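Local coordinates for protein trichothecene 15-O-acetyltransferase TRI3 (Fusarium sporotrichioides, PDB 3FP0) that transfers an acetyl group to the 15-hydroxyl of trichothecene intermediates, a step in the biosynthesis of mycotoxins such as T-2 toxin, at residues I106-P111 and G223-N228; A15-K20 and P232-L237; C279-L284 and S464-V469. All coordinates share one frame; numbering follows the deposited sequence. Where two conformers were deposited one is given.

Contact 1. Residues I106-P111 and G223-N228; sequences ITYESP and GQEIKN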
loop_
_atom_site.group_PDB
_atom_site.type_symbol
_atom_site.label_atom_id
_atom_site.label_comp_id
_atom_site.label_asym_id
_atom_site.label_seq_id
_atom_site.Cartn_x
_atom_site.Cartn_y
_atom_site.Cartn_z
ATOM N N ILE A 106 15.132 3.662 11.298
ATOM C CA ILE A 106 15.227 4.113 9.922
ATOM C C ILE A 106 16.390 5.080 9.812
ATOM O O ILE A 106 16.481 6.050 10.573
ATOM C CB ILE A 106 13.907 4.761 9.424
ATOM C CG1 ILE A 106 12.779 3.706 9.366
ATOM C CG2 ILE A 106 14.125 5.536 8.076
ATOM C CD1 ILE A 106 11.383 4.269 9.060
ATOM N N THR A 107 17.278 4.793 8.863
ATOM C CA THR A 107 18.474 5.614 8.660
ATOM C C THR A 107 18.502 6.166 7.230
ATOM O O THR A 107 18.106 5.457 6.294
ATOM C CB THR A 107 19.758 4.801 8.988
ATOM O OG1 THR A 107 19.741 4.413 10.372
ATOM C CG2 THR A 107 21.097 5.605 8.652
ATOM N N TYR A 108 18.865 7.457 7.109
ATOM C CA TYR A 108 19.223 8.084 5.816
ATOM C C TYR A 108 20.667 8.577 5.871
ATOM O O TYR A 108 21.034 9.281 6.803
ATOM C CB TYR A 108 18.281 9.235 5.385
ATOM C CG TYR A 108 18.681 9.707 4.008
ATOM C CD1 TYR A 108 18.416 8.897 2.880
ATOM C CD2 TYR A 108 19.434 10.880 3.830
ATOM C CE1 TYR A 108 18.850 9.254 1.607
ATOM C CE2 TYR A 108 19.879 11.260 2.558
ATOM C CZ TYR A 108 19.593 10.429 1.454
ATOM O OH TYR A 108 20.004 10.792 0.207
ATOM N N GLU A 109 21.473 8.166 4.894
ATOM C CA GLU A 109 22.808 8.732 4.669
ATOM C C GLU A 109 22.909 9.321 3.261
ATOM O O GLU A 109 22.672 8.642 2.244
ATOM C CB GLU A 109 23.913 7.698 4.874
ATOM C CG GLU A 109 25.306 8.327 4.941
ATOM C CD GLU A 109 26.422 7.306 5.102
ATOM O OE1 GLU A 109 26.175 6.083 4.964
ATOM O OE2 GLU A 109 27.549 7.738 5.384
ATOM N N SER A 110 23.250 10.605 3.218
ATOM C CA SER A 110 23.606 11.303 1.983
ATOM C C SER A 110 24.776 10.600 1.247
ATOM O O SER A 110 25.727 10.145 1.903
ATOM C CB SER A 110 24.001 12.706 2.395
ATOM O OG SER A 110 23.612 13.555 1.398
ATOM N N PRO A 111 24.713 10.468 -0.108
ATOM C CA PRO A 111 25.820 9.741 -0.778
ATOM C C PRO A 111 27.158 10.420 -0.531
ATOM O O PRO A 111 27.244 11.643 -0.511
ATOM C CB PRO A 111 25.455 9.817 -2.275
ATOM C CG PRO A 111 23.929 9.949 -2.261
ATOM C CD PRO A 111 23.691 10.900 -1.083
ATOM N N GLY A 223 23.739 15.953 0.054
ATOM C CA GLY A 223 23.723 16.609 1.342
ATOM C C GLY A 223 22.512 17.516 1.411
ATOM O O GLY A 223 21.802 17.532 2.428
ATOM N N GLN A 224 22.237 18.212 0.305
ATOM C CA GLN A 224 21.151 19.202 0.268
ATOM C C GLN A 224 19.765 18.580 0.217
ATOM O O GLN A 224 18.783 19.288 0.334
ATOM C CB GLN A 224 21.302 20.140 -0.922
ATOM C CG GLN A 224 22.599 20.960 -0.942
ATOM C CD GLN A 224 22.650 21.897 -2.137
ATOM O OE1 GLN A 224 21.727 21.918 -2.980
ATOM N NE2 GLN A 224 23.736 22.675 -2.234
ATOM N N GLU A 225 19.704 17.256 0.044
ATOM C CA GLU A 225 18.444 16.526 0.042
ATOM C C GLU A 225 17.962 16.102 1.415
ATOM O O GLU A 225 16.810 15.709 1.538
ATOM C CB GLU A 225 18.517 15.269 -0.876
ATOM C CG GLU A 225 19.119 14.011 -0.235
ATOM C CD GLU A 225 20.648 14.029 -0.113
ATOM O OE1 GLU A 225 21.300 15.058 -0.414
ATOM O OE2 GLU A 225 21.208 12.998 0.285
ATOM N N ILE A 226 18.816 16.155 2.434
ATOM C CA ILE A 226 18.429 15.732 3.786
ATOM C C ILE A 226 17.191 16.471 4.276
ATOM O O ILE A 226 16.275 15.859 4.826
ATOM C CB ILE A 226 19.610 15.799 4.787
ATOM C CG1 ILE A 226 20.622 14.688 4.480
ATOM C CG2 ILE A 226 19.137 15.663 6.282
ATOM C CD1 ILE A 226 21.988 14.909 5.186
ATOM N N LYS A 227 17.142 17.777 4.048
ATOM C CA LYS A 227 15.989 18.570 4.443
ATOM C C LYS A 227 14.717 18.157 3.701
ATOM O O LYS A 227 13.610 18.556 4.089
ATOM C CB LYS A 227 16.292 20.050 4.193
ATOM C CG LYS A 227 16.404 20.464 2.715
ATOM C CD LYS A 227 16.716 21.990 2.677
ATOM C CE LYS A 227 17.278 22.425 1.341
ATOM N NZ LYS A 227 18.648 21.870 1.035
ATOM N N ASN A 228 14.893 17.366 2.628
ATOM C CA ASN A 228 13.791 16.840 1.802
ATOM C C ASN A 228 13.077 15.584 2.322
ATOM O O ASN A 228 11.991 15.270 1.861
ATOM C CB ASN A 228 14.245 16.667 0.335
ATOM C CG ASN A 228 14.497 18.024 -0.373
ATOM O OD1 ASN A 228 14.044 19.086 0.098
ATOM N ND2 ASN A 228 15.189 17.985 -1.511
#

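Contact 2. Residues A15-K20 and P232-L237; sequences ALYRWK and PVVDSL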
loop_
_atom_site.group_PDB
_atom_site.type_symbol
_atom_site.label_atom_id
_atom_site.label_comp_id
_atom_site.label_asym_id
_atom_site.label_seq_id
_atom_site.Cartn_x
_atom_site.Cartn_y
_atom_site.Cartn_z
ATOM N N ALA A 15 9.509 13.246 21.034
ATOM C CA ALA A 15 10.959 13.363 21.023
ATOM C C ALA A 15 11.646 12.072 20.599
ATOM O O ALA A 15 12.626 12.120 19.860
ATOM C CB ALA A 15 11.479 13.875 22.381
ATOM N N LEU A 16 11.100 10.925 21.019
ATOM C CA LEU A 16 11.633 9.611 20.650
ATOM C C LEU A 16 11.735 9.364 19.124
ATOM O O LEU A 16 12.603 8.639 18.686
ATOM C CB LEU A 16 10.762 8.507 21.277
ATOM C CG LEU A 16 11.399 7.269 21.952
ATOM C CD1 LEU A 16 10.312 6.328 22.403
ATOM C CD2 LEU A 16 12.413 6.514 21.081
ATOM N N TYR A 17 10.864 9.997 18.323
ATOM C CA TYR A 17 10.718 9.657 16.895
ATOM C C TYR A 17 11.365 10.631 15.919
ATOM O O TYR A 17 11.163 10.518 14.700
ATOM C CB TYR A 17 9.224 9.480 16.567
ATOM C CG TYR A 17 8.527 8.650 17.598
ATOM C CD1 TYR A 17 8.921 7.330 17.820
ATOM C CD2 TYR A 17 7.506 9.182 18.387
ATOM C CE1 TYR A 17 8.309 6.555 18.772
ATOM C CE2 TYR A 17 6.895 8.408 19.351
ATOM C CZ TYR A 17 7.310 7.098 19.531
ATOM O OH TYR A 17 6.711 6.284 20.437
ATOM N N ARG A 18 12.150 11.574 16.439
ATOM C CA ARG A 18 12.677 12.627 15.596
ATOM C C ARG A 18 13.968 12.203 14.920
ATOM O O ARG A 18 14.647 11.278 15.363
ATOM C CB ARG A 18 12.847 13.942 16.372
ATOM C CG ARG A 18 11.542 14.463 16.954
ATOM C CD ARG A 18 11.723 15.740 17.783
ATOM N NE ARG A 18 10.400 16.201 18.160
ATOM C CZ ARG A 18 10.073 16.722 19.328
ATOM N NH1 ARG A 18 10.993 16.871 20.264
ATOM N NH2 ARG A 18 8.818 17.086 19.559
ATOM N N TRP A 19 14.259 12.867 13.807
ATOM C CA TRP A 19 15.508 12.682 13.093
ATOM C C TRP A 19 16.658 13.128 13.992
ATOM O O TRP A 19 16.556 14.176 14.643
ATOM C CB TRP A 19 15.520 13.496 11.800
ATOM C CG TRP A 19 14.610 12.998 10.670
ATOM C CD1 TRP A 19 13.527 13.668 10.092
ATOM C CD2 TRP A 19 14.719 11.759 9.971
ATOM N NE1 TRP A 19 12.981 12.899 9.078
ATOM C CE2 TRP A 19 13.691 11.729 8.986
ATOM C CE3 TRP A 19 15.598 10.667 10.067
ATOM C CZ2 TRP A 19 13.540 10.663 8.107
ATOM C CZ3 TRP A 19 15.438 9.615 9.197
ATOM C CH2 TRP A 19 14.412 9.615 8.231
ATOM N N LYS A 20 17.713 12.309 14.055
ATOM C CA LYS A 20 18.920 12.600 14.870
ATOM C C LYS A 20 20.197 12.418 14.007
ATOM O O LYS A 20 20.359 11.383 13.383
ATOM C CB LYS A 20 18.942 11.644 16.067
ATOM C CG LYS A 20 20.007 11.927 17.139
ATOM N N PRO A 232 9.165 14.148 10.768
ATOM C CA PRO A 232 8.536 13.187 11.649
ATOM C C PRO A 232 7.035 13.466 11.758
ATOM O O PRO A 232 6.583 14.620 11.973
ATOM C CB PRO A 232 9.275 13.370 12.996
ATOM C CG PRO A 232 10.625 14.017 12.631
ATOM C CD PRO A 232 10.237 14.926 11.447
ATOM N N VAL A 233 6.268 12.418 11.529
ATOM C CA VAL A 233 4.792 12.487 11.551
ATOM C C VAL A 233 4.213 13.140 12.852
ATOM O O VAL A 233 3.325 13.999 12.766
ATOM C CB VAL A 233 4.123 11.098 11.237
ATOM C CG1 VAL A 233 4.487 10.056 12.284
ATOM C CG2 VAL A 233 2.635 11.242 11.129
ATOM N N VAL A 234 4.706 12.759 14.032
ATOM C CA VAL A 234 4.175 13.370 15.274
ATOM C C VAL A 234 4.311 14.886 15.264
ATOM O O VAL A 234 3.353 15.621 15.576
ATOM C CB VAL A 234 4.778 12.802 16.570
ATOM C CG1 VAL A 234 4.096 13.480 17.808
ATOM C CG2 VAL A 234 4.605 11.281 16.639
ATOM N N ASP A 235 5.483 15.357 14.862
ATOM C CA ASP A 235 5.743 16.790 14.815
ATOM C C ASP A 235 5.005 17.502 13.708
ATOM O O ASP A 235 5.014 18.743 13.663
ATOM C CB ASP A 235 7.244 17.050 14.728
ATOM C CG ASP A 235 7.971 16.535 15.943
ATOM O OD1 ASP A 235 7.395 16.577 17.056
ATOM O OD2 ASP A 235 9.089 16.048 15.777
ATOM N N SER A 236 4.365 16.727 12.830
ATOM C CA SER A 236 3.713 17.256 11.642
ATOM C C SER A 236 2.196 17.387 11.796
ATOM O O SER A 236 1.536 17.835 10.868
ATOM C CB SER A 236 4.019 16.358 10.424
ATOM O OG SER A 236 5.418 16.307 10.174
ATOM N N LEU A 237 1.650 16.995 12.947
ATOM C CA LEU A 237 0.191 17.023 13.153
ATOM C C LEU A 237 -0.287 18.426 13.403
ATOM O O LEU A 237 0.456 19.235 13.955
ATOM C CB LEU A 237 -0.214 16.159 14.340
ATOM C CG LEU A 237 0.271 14.730 14.352
ATOM C CD1 LEU A 237 -0.086 14.161 15.695
ATOM C CD2 LEU A 237 -0.381 13.930 13.228
#

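Contact 3. Residues C279-L284 and S464-V469; sequences CVIHKL and SIDFVV. With Z9N (alpha-D-fructofuranose), chain B; GLC (alpha-D-glucopyranose), chain C.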
loop_
_atom_site.group_PDB
_atom_site.type_symbol
_atom_site.label_atom_id
_atom_site.label_comp_id
_atom_site.label_asym_id
_atom_site.label_seq_id
_atom_site.Cartn_x
_atom_site.Cartn_y
_atom_site.Cartn_z
ATOM N N CYS A 279 -1.882 -13.673 -4.818
ATOM C CA CYS A 279 -2.863 -12.624 -5.048
ATOM C C CYS A 279 -3.813 -13.070 -6.180
ATOM O O CYS A 279 -3.373 -13.659 -7.158
ATOM C CB CYS A 279 -2.150 -11.321 -5.383
ATOM S SG CYS A 279 -3.189 -9.879 -5.694
ATOM N N VAL A 280 -5.114 -12.844 -5.981
ATOM C CA VAL A 280 -6.147 -12.997 -7.016
ATOM C C VAL A 280 -6.687 -11.587 -7.302
ATOM O O VAL A 280 -6.873 -10.808 -6.377
ATOM C CB VAL A 280 -7.306 -13.904 -6.517
ATOM C CG1 VAL A 280 -8.313 -14.219 -7.649
ATOM C CG2 VAL A 280 -6.758 -15.186 -5.901
ATOM N N ILE A 281 -6.921 -11.273 -8.571
ATOM C CA ILE A 281 -7.266 -9.907 -8.988
ATOM C C ILE A 281 -8.546 -9.973 -9.822
ATOM O O ILE A 281 -8.751 -10.930 -10.631
ATOM C CB ILE A 281 -6.129 -9.304 -9.873
ATOM C CG1 ILE A 281 -4.776 -9.255 -9.136
ATOM C CG2 ILE A 281 -6.518 -7.892 -10.440
ATOM C CD1 ILE A 281 -3.590 -9.018 -10.109
ATOM N N HIS A 282 -9.411 -8.974 -9.640
ATOM C CA HIS A 282 -10.573 -8.793 -10.494
ATOM C C HIS A 282 -10.581 -7.331 -10.905
ATOM O O HIS A 282 -10.787 -6.409 -10.090
ATOM C CB HIS A 282 -11.907 -9.166 -9.811
ATOM C CG HIS A 282 -13.078 -9.105 -10.736
ATOM N ND1 HIS A 282 -13.713 -10.232 -11.204
ATOM C CD2 HIS A 282 -13.707 -8.054 -11.312
ATOM C CE1 HIS A 282 -14.670 -9.879 -12.047
ATOM N NE2 HIS A 282 -14.675 -8.563 -12.140
ATOM N N LYS A 283 -10.343 -7.136 -12.190
ATOM C CA LYS A 283 -10.361 -5.832 -12.774
ATOM C C LYS A 283 -11.785 -5.669 -13.339
ATOM O O LYS A 283 -12.136 -6.320 -14.334
ATOM C CB LYS A 283 -9.271 -5.769 -13.856
ATOM C CG LYS A 283 -7.849 -5.857 -13.281
ATOM C CD LYS A 283 -6.736 -5.437 -14.274
ATOM C CE LYS A 283 -5.490 -4.854 -13.557
ATOM N NZ LYS A 283 -5.702 -3.620 -12.654
ATOM N N LEU A 284 -12.618 -4.877 -12.668
ATOM C CA LEU A 284 -13.907 -4.491 -13.232
ATOM C C LEU A 284 -13.670 -3.577 -14.428
ATOM O O LEU A 284 -12.682 -2.813 -14.469
ATOM C CB LEU A 284 -14.779 -3.760 -12.213
ATOM C CG LEU A 284 -15.238 -4.473 -10.931
ATOM C CD1 LEU A 284 -15.715 -3.469 -9.894
ATOM C CD2 LEU A 284 -16.310 -5.493 -11.170
ATOM N N SER A 464 -1.889 -0.315 -17.231
ATOM C CA SER A 464 -2.436 -0.983 -16.036
ATOM C C SER A 464 -1.581 -0.764 -14.778
ATOM O O SER A 464 -0.331 -0.639 -14.833
ATOM C CB SER A 464 -2.700 -2.472 -16.310
ATOM O OG SER A 464 -1.498 -3.222 -16.293
ATOM N N ILE A 465 -2.258 -0.739 -13.637
ATOM C CA ILE A 465 -1.580 -0.637 -12.347
ATOM C C ILE A 465 -2.177 -1.663 -11.393
ATOM O O ILE A 465 -3.379 -1.695 -11.198
ATOM C CB ILE A 465 -1.728 0.750 -11.713
ATOM C CG1 ILE A 465 -1.288 1.868 -12.690
ATOM C CG2 ILE A 465 -1.025 0.809 -10.276
ATOM C CD1 ILE A 465 -1.440 3.265 -12.095
ATOM N N ASP A 466 -1.322 -2.491 -10.815
ATOM C CA ASP A 466 -1.740 -3.501 -9.822
ATOM C C ASP A 466 -0.863 -3.396 -8.581
ATOM O O ASP A 466 0.351 -3.556 -8.682
ATOM C CB ASP A 466 -1.636 -4.923 -10.403
ATOM C CG ASP A 466 -2.640 -5.159 -11.510
ATOM O OD1 ASP A 466 -3.849 -5.227 -11.187
ATOM O OD2 ASP A 466 -2.221 -5.230 -12.700
ATOM N N PHE A 467 -1.490 -3.126 -7.435
ATOM C CA PHE A 467 -0.786 -2.918 -6.173
ATOM C C PHE A 467 -0.847 -4.193 -5.361
ATOM O O PHE A 467 -1.872 -4.547 -4.812
ATOM C CB PHE A 467 -1.397 -1.752 -5.423
ATOM C CG PHE A 467 -0.558 -1.235 -4.296
ATOM C CD1 PHE A 467 0.231 -0.086 -4.472
ATOM C CD2 PHE A 467 -0.600 -1.842 -3.033
ATOM C CE1 PHE A 467 1.007 0.396 -3.429
ATOM C CE2 PHE A 467 0.163 -1.318 -1.964
ATOM C CZ PHE A 467 0.967 -0.223 -2.178
ATOM N N VAL A 468 0.271 -4.884 -5.307
ATOM C CA VAL A 468 0.312 -6.223 -4.702
ATOM C C VAL A 468 1.210 -6.234 -3.455
ATOM O O VAL A 468 2.322 -5.723 -3.502
ATOM C CB VAL A 468 0.741 -7.246 -5.780
ATOM C CG1 VAL A 468 0.950 -8.656 -5.206
ATOM C CG2 VAL A 468 -0.288 -7.228 -6.928
ATOM N N VAL A 469 0.730 -6.833 -2.353
ATOM C CA VAL A 469 1.452 -6.849 -1.059
ATOM C C VAL A 469 1.703 -8.300 -0.640
ATOM O O VAL A 469 0.840 -9.164 -0.856
ATOM C CB VAL A 469 0.669 -6.057 0.018
ATOM C CG1 VAL A 469 1.362 -6.028 1.393
ATOM C CG2 VAL A 469 0.395 -4.623 -0.485
HETATM O O2 Z9N B . -13.593 -11.036 -15.696
HETATM C C1 Z9N B . -13.687 -9.819 -17.793
HETATM O O1 Z9N B . -12.413 -9.219 -17.973
HETATM C C2 Z9N B . -14.077 -9.842 -16.304
HETATM O O5 Z9N B . -15.481 -9.935 -16.156
HETATM C C3 Z9N B . -13.764 -8.498 -15.628
HETATM O O3 Z9N B . -12.657 -7.831 -16.211
HETATM C C4 Z9N B . -15.011 -7.654 -15.829
HETATM O O4 Z9N B . -15.447 -7.089 -14.623
HETATM C C5 Z9N B . -16.093 -8.654 -16.178
HETATM C C6 Z9N B . -16.804 -8.320 -17.490
HETATM O O6 Z9N B . -17.214 -9.503 -18.164
HETATM C C1 GLC C . -12.367 -11.043 -14.973
HETATM C C2 GLC C . -11.199 -11.473 -15.902
HETATM C C3 GLC C . -10.258 -12.516 -15.287
HETATM C C4 GLC C . -10.180 -12.273 -13.787
HETATM C C5 GLC C . -11.553 -12.680 -13.279
HETATM C C6 GLC C . -11.609 -12.680 -11.765
HETATM O O2 GLC C . -11.647 -11.945 -17.173
HETATM O O3 GLC C . -8.998 -12.378 -15.892
HETATM O O4 GLC C . -9.103 -12.958 -13.173
HETATM O O5 GLC C . -12.596 -11.880 -13.828
HETATM O O6 GLC C . -11.552 -14.038 -11.413
HETATM O O HOH W 1 -5.283 -1.260 -13.991
#

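Contact 1. Residues I106-P111 and G223-N228
Glu225 OE2 takes two hydroxyl hydrogen bonds, from Tyr108 OH at 2.5 Å and from Ser110 OG at 2.7 Å. It ties a type I beta turn, Gly223 to Ile226, to the end of strand 105-109 in a four-stranded antiparallel sheet. The two donors use different sides of OE2: Tyr108 comes from the anti side and Ser110 from the syn side. Both lie somewhat out of the carboxylate plane. The carboxylate stands almost perpendicular to the Tyr108 ring, at 85°, with OE2 in plane at the ring edge. The Glu225 chain starts between its backbone N and carbonyl carbon (chi1 84°) and bends again at chi2. This folds the carboxylate back over its own turn, where OE1 accepts from Gly223 N at 2.6 Å on its syn lone pair. Both carboxylate oxygens are thus held, which should fix the rotation of the group. Tyr108 OH is also bonded to Arg86 of helix 71-88, and this nearby charge may further polarise the cluster. Ile226 adds the apolar part. Its CG1 lies 4.0 Å from Tyr108 CE2 near the ring edge, and its CD1 reaches to 4.1 Å from Ser110 CB.

Contact 2. Residues A15-K20 and P232-L237
Pro232 lies against the indole of Trp19, with its CD 3.8 Å from Trp19 CD1. The contact joins two loops. One runs from the end of a 3-10 segment that closes at Tyr17 into strand 20-21 at the edge of a small antiparallel sheet. The other, 232-237, belongs to the long loop between helices 191-204 and 246-263. The proline ring fits between residues of the first loop: its CG is 3.9 Å from Arg18 CA, and its CB meets the carbonyl O of Tyr17. Trp19 NE1 is hydrogen-bonded to Ser230 O, just before the second segment, so the indole is tied to the same loop. Beside the proline, Arg18 and Asp235 form a two-pronged salt bridge. Arg18 presents NE and NH2 side-on, with one short bond to each oxygen: NE to OD2 at 2.7 Å and NH2 to OD1 at 2.9 Å. Both oxygens lie close to the guanidinium plane and are met on their syn sides. The nitrogens sit clearly out of the carboxylate plane, in keeping with a turn of 31° between the two flat groups. The Arg18 chain is extended from CG to NE, which carries the guanidinium out to the aspartate; Ala15 CA lies over one of its faces. Tyr17 is buried and also touches Asn415 of helix 406-423. Its side chain is about 10 Å from that of His414, which binds 15-deacetylcalonectrin; this places the contact near the substrate site. Within the second loop, Ser236 OG donates to Pro232 O at 2.7 Å, from above the carbonyl plane. Val234 CG2 completes the contact, 4.0 Å from Tyr17 CD2.

Contact 3. Residues C279-L284 and S464-V469
The flat carboxylate of Asp466 meets Lys283 NZ through OD1, at 2.9 Å, in a salt bridge whose hydrogen bond is weak. The His282 ring is turned to the far side of its strand. At its edge, near the ring plane, NE2 is hydrogen-bonded to O4 of a bound fructose at 3.0 Å; its ND1 bonds Gln508. The fructose and its linked glucose lie along the strand's outer edge beside His282: fructose O3 makes a very short bond to Lys283 O (2.5 Å), and glucose O4 a weak one to Ile281 O. The lysine chain bends at its last torsion (chi4 -58°). NZ then also makes a weak bond to Ile465 O at 3.3 Å and a firmer one to a water at 2.7 Å. That water accepts from Ile465 N, and Thr488 OG1 is a further partner of the ammonium. Ile281 CG2 packs 3.8 Å from Asp466 OD1. Cys279 has two conformers, so its packing on Val468 is doubtful. The strands run nearly antiparallel, at 156°, with axes 8.8 Å apart; no backbone-to-backbone bond joins them, and side chains and one water span the gap. Strand 277-283 edges a five-stranded sheet beside strand 486-494; strand 457-469 pairs with strand 53-61 in a six-stranded sheet. The contact bridges these two large sheets, with helix 134-147 packed on Ile281 and Val468 and helix 500-516 behind His282.

In the fold
Contacts 1 and 2 are neighbours, with centres 16 Å apart, and share the long loop between helices 191-204 and 246-263. Each fastens it to the same small antiparallel sheet or its N-terminal approach, and along the chain contact 1 is nested inside the loop closed by contact 2. They touch where Trp19 packs on the Ile106 carbonyl. All three contacts are partly buried; contacts 1 and 2 have centres 22-24 Å from the chain's centre, contact 3 about 12 Å, on the opposite side. Contact 1 relies on hydroxyls around one carboxylate, contact 2 on an exposed arginine's salt bridge beside a proline and aromatic rings. Contact 3 joins strands of two large sheets by a water-assisted lysine-aspartate pair.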